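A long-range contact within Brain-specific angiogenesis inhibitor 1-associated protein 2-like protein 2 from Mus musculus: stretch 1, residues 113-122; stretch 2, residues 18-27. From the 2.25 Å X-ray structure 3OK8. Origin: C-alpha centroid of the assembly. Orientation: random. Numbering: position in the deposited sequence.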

# COMPACT_ATOMS: atom_id res chain seq x y z
N ASP A 113 -16.35 -16.17 -22.92
CA ASP A 113 -17.59 -16.36 -22.19
C ASP A 113 -18.69 -15.46 -22.74
O ASP A 113 -19.87 -15.75 -22.58
CB ASP A 113 -17.40 -16.13 -20.70
CG ASP A 113 -18.64 -16.48 -19.90
OD1 ASP A 113 -18.75 -17.64 -19.44
OD2 ASP A 113 -19.51 -15.60 -19.77
N MET A 114 -18.32 -14.37 -23.40
CA MET A 114 -19.30 -13.58 -24.12
C MET A 114 -19.94 -14.47 -25.18
O MET A 114 -21.15 -14.66 -25.20
CB MET A 114 -18.68 -12.33 -24.75
CG MET A 114 -19.65 -11.56 -25.65
SD MET A 114 -20.94 -10.63 -24.78
CE MET A 114 -20.04 -9.14 -24.35
N GLN A 115 -19.10 -15.03 -26.06
CA GLN A 115 -19.53 -15.91 -27.13
C GLN A 115 -20.31 -17.13 -26.62
O GLN A 115 -21.20 -17.64 -27.30
CB GLN A 115 -18.32 -16.36 -27.94
CG GLN A 115 -18.64 -17.31 -29.09
CD GLN A 115 -19.02 -16.58 -30.37
OE1 GLN A 115 -19.45 -17.20 -31.34
NE2 GLN A 115 -18.87 -15.26 -30.37
N PHE A 116 -19.97 -17.61 -25.43
CA PHE A 116 -20.66 -18.75 -24.85
C PHE A 116 -22.11 -18.42 -24.55
O PHE A 116 -23.02 -19.14 -24.97
CB PHE A 116 -19.97 -19.20 -23.56
CG PHE A 116 -20.78 -20.18 -22.75
CD1 PHE A 116 -21.60 -19.74 -21.72
CD2 PHE A 116 -20.70 -21.54 -23.00
CE1 PHE A 116 -22.32 -20.63 -20.95
CE2 PHE A 116 -21.44 -22.44 -22.25
CZ PHE A 116 -22.25 -21.99 -21.22
N ILE A 117 -22.32 -17.35 -23.80
CA ILE A 117 -23.65 -16.87 -23.47
C ILE A 117 -24.41 -16.39 -24.72
O ILE A 117 -25.64 -16.41 -24.74
CB ILE A 117 -23.62 -15.74 -22.41
CG1 ILE A 117 -24.22 -16.23 -21.09
CG2 ILE A 117 -24.44 -14.57 -22.86
CD1 ILE A 117 -23.61 -17.49 -20.56
N LYS A 118 -23.67 -15.98 -25.75
CA LYS A 118 -24.28 -15.54 -27.00
C LYS A 118 -24.89 -16.74 -27.73
O LYS A 118 -25.98 -16.65 -28.27
CB LYS A 118 -23.24 -14.86 -27.89
CG LYS A 118 -23.81 -13.80 -28.80
CD LYS A 118 -22.73 -13.14 -29.66
CE LYS A 118 -22.73 -13.66 -31.10
NZ LYS A 118 -22.54 -15.14 -31.19
N ASP A 119 -24.16 -17.85 -27.76
CA ASP A 119 -24.64 -19.09 -28.35
C ASP A 119 -25.79 -19.67 -27.53
O ASP A 119 -26.75 -20.19 -28.08
CB ASP A 119 -23.51 -20.11 -28.44
CG ASP A 119 -22.47 -19.75 -29.49
OD1 ASP A 119 -22.82 -19.02 -30.45
OD2 ASP A 119 -21.31 -20.19 -29.35
N SER A 120 -25.66 -19.59 -26.21
CA SER A 120 -26.70 -20.05 -25.30
C SER A 120 -27.99 -19.29 -25.59
O SER A 120 -29.04 -19.89 -25.86
CB SER A 120 -26.24 -19.82 -23.85
OG SER A 120 -27.15 -20.34 -22.91
N CYS A 121 -27.91 -17.97 -25.56
CA CYS A 121 -29.04 -17.12 -25.87
C CYS A 121 -29.66 -17.42 -27.24
O CYS A 121 -30.87 -17.43 -27.37
CB CYS A 121 -28.63 -15.65 -25.80
SG CYS A 121 -29.95 -14.48 -26.19
N GLN A 122 -28.82 -17.64 -28.25
CA GLN A 122 -29.29 -17.94 -29.60
C GLN A 122 -30.02 -19.27 -29.65
O GLN A 122 -31.09 -19.38 -30.23
CB GLN A 122 -28.13 -17.98 -30.60
CG GLN A 122 -27.63 -16.62 -31.06
CD GLN A 122 -26.26 -16.71 -31.73
OE1 GLN A 122 -25.62 -15.68 -31.99
NE2 GLN A 122 -25.81 -17.93 -32.00
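Stretch 2 18-27: YKSIMEQFNP

Two helices far apart in sequence can pack along their lengths when each presents a strip of side chains that recurs every three or four residues, and the pairing of residues 18-27 with residues 113-122 is a compact example. Both stretches are helical throughout the contact and belong to longer helices. Their axes approach to 9.9 Å, and their N-to-C directions differ by 168°, so stretch 2 runs nearly antiparallel to stretch 1. Its beginning therefore lies beside the end of stretch 1, with the CA atoms of Tyr18 and Cys121 6.2 Å apart, while farther on the CA atoms of Met22 and Met114 are separated by 6.4 Å. Together the two surfaces bury 566 Å².

Tyr18 opens the contact. Its CA-to-CB bond points toward stretch 1, and with chi1 in the m well the ring offers one face to Cys121, whose CB stands 4.1 Å from the ring centroid of Tyr18 and 25° off its normal, a CH-pi arrangement. The ring also meets aliphatic surface, Tyr18 CD1 lying 4.3 Å from Ile117 CG1. At the far end of the ring, Tyr18 OH and Ser120 OG are 3.1 Å apart and form a hydrogen bond, in which the geometry does not settle the placing of the proton. One aromatic residue thus combines apolar packing with a polar link.

Lys19 contributes little. Its CA-to-CB bond points away, yet the chain bends back far enough to bring Lys19 CE within 4.3 Å of Cys121 SG. Ser20, next in line, is out of reach of the other helix.

Ile21 and Met22 continue the apolar strip. The CA-to-CB bond of Ile21 points toward stretch 1, and its CG2 lies 3.8 Å from Ile117 CG1. The CA-to-CB bond of Met22 points sideways, but its side chain comes nearer at its end, and Met22 as a whole has the largest covered area of any residue in the two stretches. Its CG lies 3.2 Å from Ile117 CG2, a tight apolar approach, and 4.0 Å from Met114 SD; its CE reaches Lys118 CG at 3.5 Å. Ile117 thereby touches Tyr18, Ile21 and Met22, spanning a full turn of the facing helix. The backbone takes part as well, since Met22 O is 3.2 Å from Met114 CE.

Between 21 and 25 the helix widens into a pi-type turn, and the next bond, from Asn26 N to Ile21 O at 2.8 Å, keeps the same wider spacing of five residues. Such a turn shifts the residues that follow around the axis. Glu23, Gln24 and Phe25 make no contact with stretch 1, but the CA-to-CB bond of Asn26 again points toward it, and its OD1 lies 3.1 Å from Met114 CE. Asn26 ND2 is 4.2 Å from the backbone C of Asp113 and is hydrogen-bonded elsewhere in the structure. Pro27 comes at a kink, where its nitrogen has no bond to the preceding turn, and it adds almost nothing to the interface. The contact that began at an aromatic face thus closes with an amide beside a methionine methyl.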

# COMPACT_ATOMS: atom_id res chain seq x y z
N TYR A 18 -30.18 -12.92 -20.21
CA TYR A 18 -29.11 -13.00 -21.19
C TYR A 18 -28.61 -11.62 -21.60
O TYR A 18 -27.42 -11.44 -21.87
CB TYR A 18 -29.58 -13.76 -22.43
CG TYR A 18 -29.64 -15.24 -22.19
CD1 TYR A 18 -28.47 -15.95 -21.92
CD2 TYR A 18 -30.85 -15.94 -22.21
CE1 TYR A 18 -28.51 -17.31 -21.68
CE2 TYR A 18 -30.89 -17.30 -21.97
CZ TYR A 18 -29.71 -17.97 -21.71
OH TYR A 18 -29.72 -19.31 -21.45
N LYS A 19 -29.51 -10.65 -21.65
CA LYS A 19 -29.10 -9.29 -22.00
C LYS A 19 -28.38 -8.59 -20.84
O LYS A 19 -27.55 -7.73 -21.08
CB LYS A 19 -30.26 -8.45 -22.52
CG LYS A 19 -30.51 -8.62 -24.02
CD LYS A 19 -31.14 -9.98 -24.36
CE LYS A 19 -31.05 -10.31 -25.84
NZ LYS A 19 -31.96 -9.47 -26.67
N SER A 20 -28.70 -8.96 -19.60
CA SER A 20 -27.97 -8.42 -18.45
C SER A 20 -26.54 -8.91 -18.48
O SER A 20 -25.60 -8.17 -18.18
CB SER A 20 -28.62 -8.84 -17.13
OG SER A 20 -29.63 -7.95 -16.73
N ILE A 21 -26.37 -10.18 -18.84
CA ILE A 21 -25.05 -10.78 -18.88
C ILE A 21 -24.21 -10.17 -20.00
O ILE A 21 -23.05 -9.85 -19.80
CB ILE A 21 -25.14 -12.32 -19.07
CG1 ILE A 21 -25.81 -12.97 -17.85
CG2 ILE A 21 -23.76 -12.92 -19.34
CD1 ILE A 21 -26.08 -14.46 -18.03
N MET A 22 -24.81 -9.98 -21.17
CA MET A 22 -24.04 -9.64 -22.35
C MET A 22 -23.67 -8.17 -22.45
O MET A 22 -22.64 -7.83 -23.03
CB MET A 22 -24.82 -10.07 -23.61
CG MET A 22 -24.75 -11.55 -23.91
SD MET A 22 -25.95 -12.12 -25.12
CE MET A 22 -25.23 -11.47 -26.63
N GLU A 23 -24.51 -7.30 -21.90
CA GLU A 23 -24.32 -5.88 -22.08
C GLU A 23 -24.35 -5.12 -20.76
O GLU A 23 -24.57 -3.91 -20.72
CB GLU A 23 -25.31 -5.30 -23.10
CG GLU A 23 -26.77 -5.34 -22.72
CD GLU A 23 -27.66 -4.85 -23.85
OE1 GLU A 23 -28.36 -5.69 -24.46
OE2 GLU A 23 -27.65 -3.63 -24.13
N GLN A 24 -24.11 -5.85 -19.69
CA GLN A 24 -24.00 -5.24 -18.38
C GLN A 24 -22.86 -5.91 -17.65
O GLN A 24 -21.86 -5.27 -17.33
CB GLN A 24 -25.31 -5.40 -17.63
CG GLN A 24 -25.42 -4.60 -16.35
CD GLN A 24 -26.85 -4.17 -16.07
OE1 GLN A 24 -27.41 -4.46 -15.01
NE2 GLN A 24 -27.46 -3.48 -17.03
N PHE A 25 -22.99 -7.21 -17.41
CA PHE A 25 -21.95 -7.95 -16.70
C PHE A 25 -20.68 -8.11 -17.53
O PHE A 25 -19.59 -7.74 -17.08
CB PHE A 25 -22.47 -9.31 -16.25
CG PHE A 25 -21.46 -10.11 -15.48
CD1 PHE A 25 -21.32 -9.95 -14.11
CD2 PHE A 25 -20.64 -11.01 -16.14
CE1 PHE A 25 -20.39 -10.68 -13.40
CE2 PHE A 25 -19.70 -11.75 -15.43
CZ PHE A 25 -19.57 -11.58 -14.06
N ASN A 26 -20.79 -8.64 -18.74
CA ASN A 26 -19.58 -8.87 -19.53
C ASN A 26 -18.70 -7.62 -19.74
O ASN A 26 -17.48 -7.67 -19.55
CB ASN A 26 -19.89 -9.58 -20.84
CG ASN A 26 -18.66 -10.22 -21.47
OD1 ASN A 26 -17.88 -9.55 -22.16
ND2 ASN A 26 -18.49 -11.52 -21.24
N PRO A 27 -19.32 -6.49 -20.13
CA PRO A 27 -18.53 -5.25 -20.28
C PRO A 27 -17.90 -4.82 -18.95
O PRO A 27 -16.77 -4.31 -18.95
CB PRO A 27 -19.56 -4.22 -20.73
CG PRO A 27 -20.72 -5.03 -21.28
CD PRO A 27 -20.74 -6.28 -20.46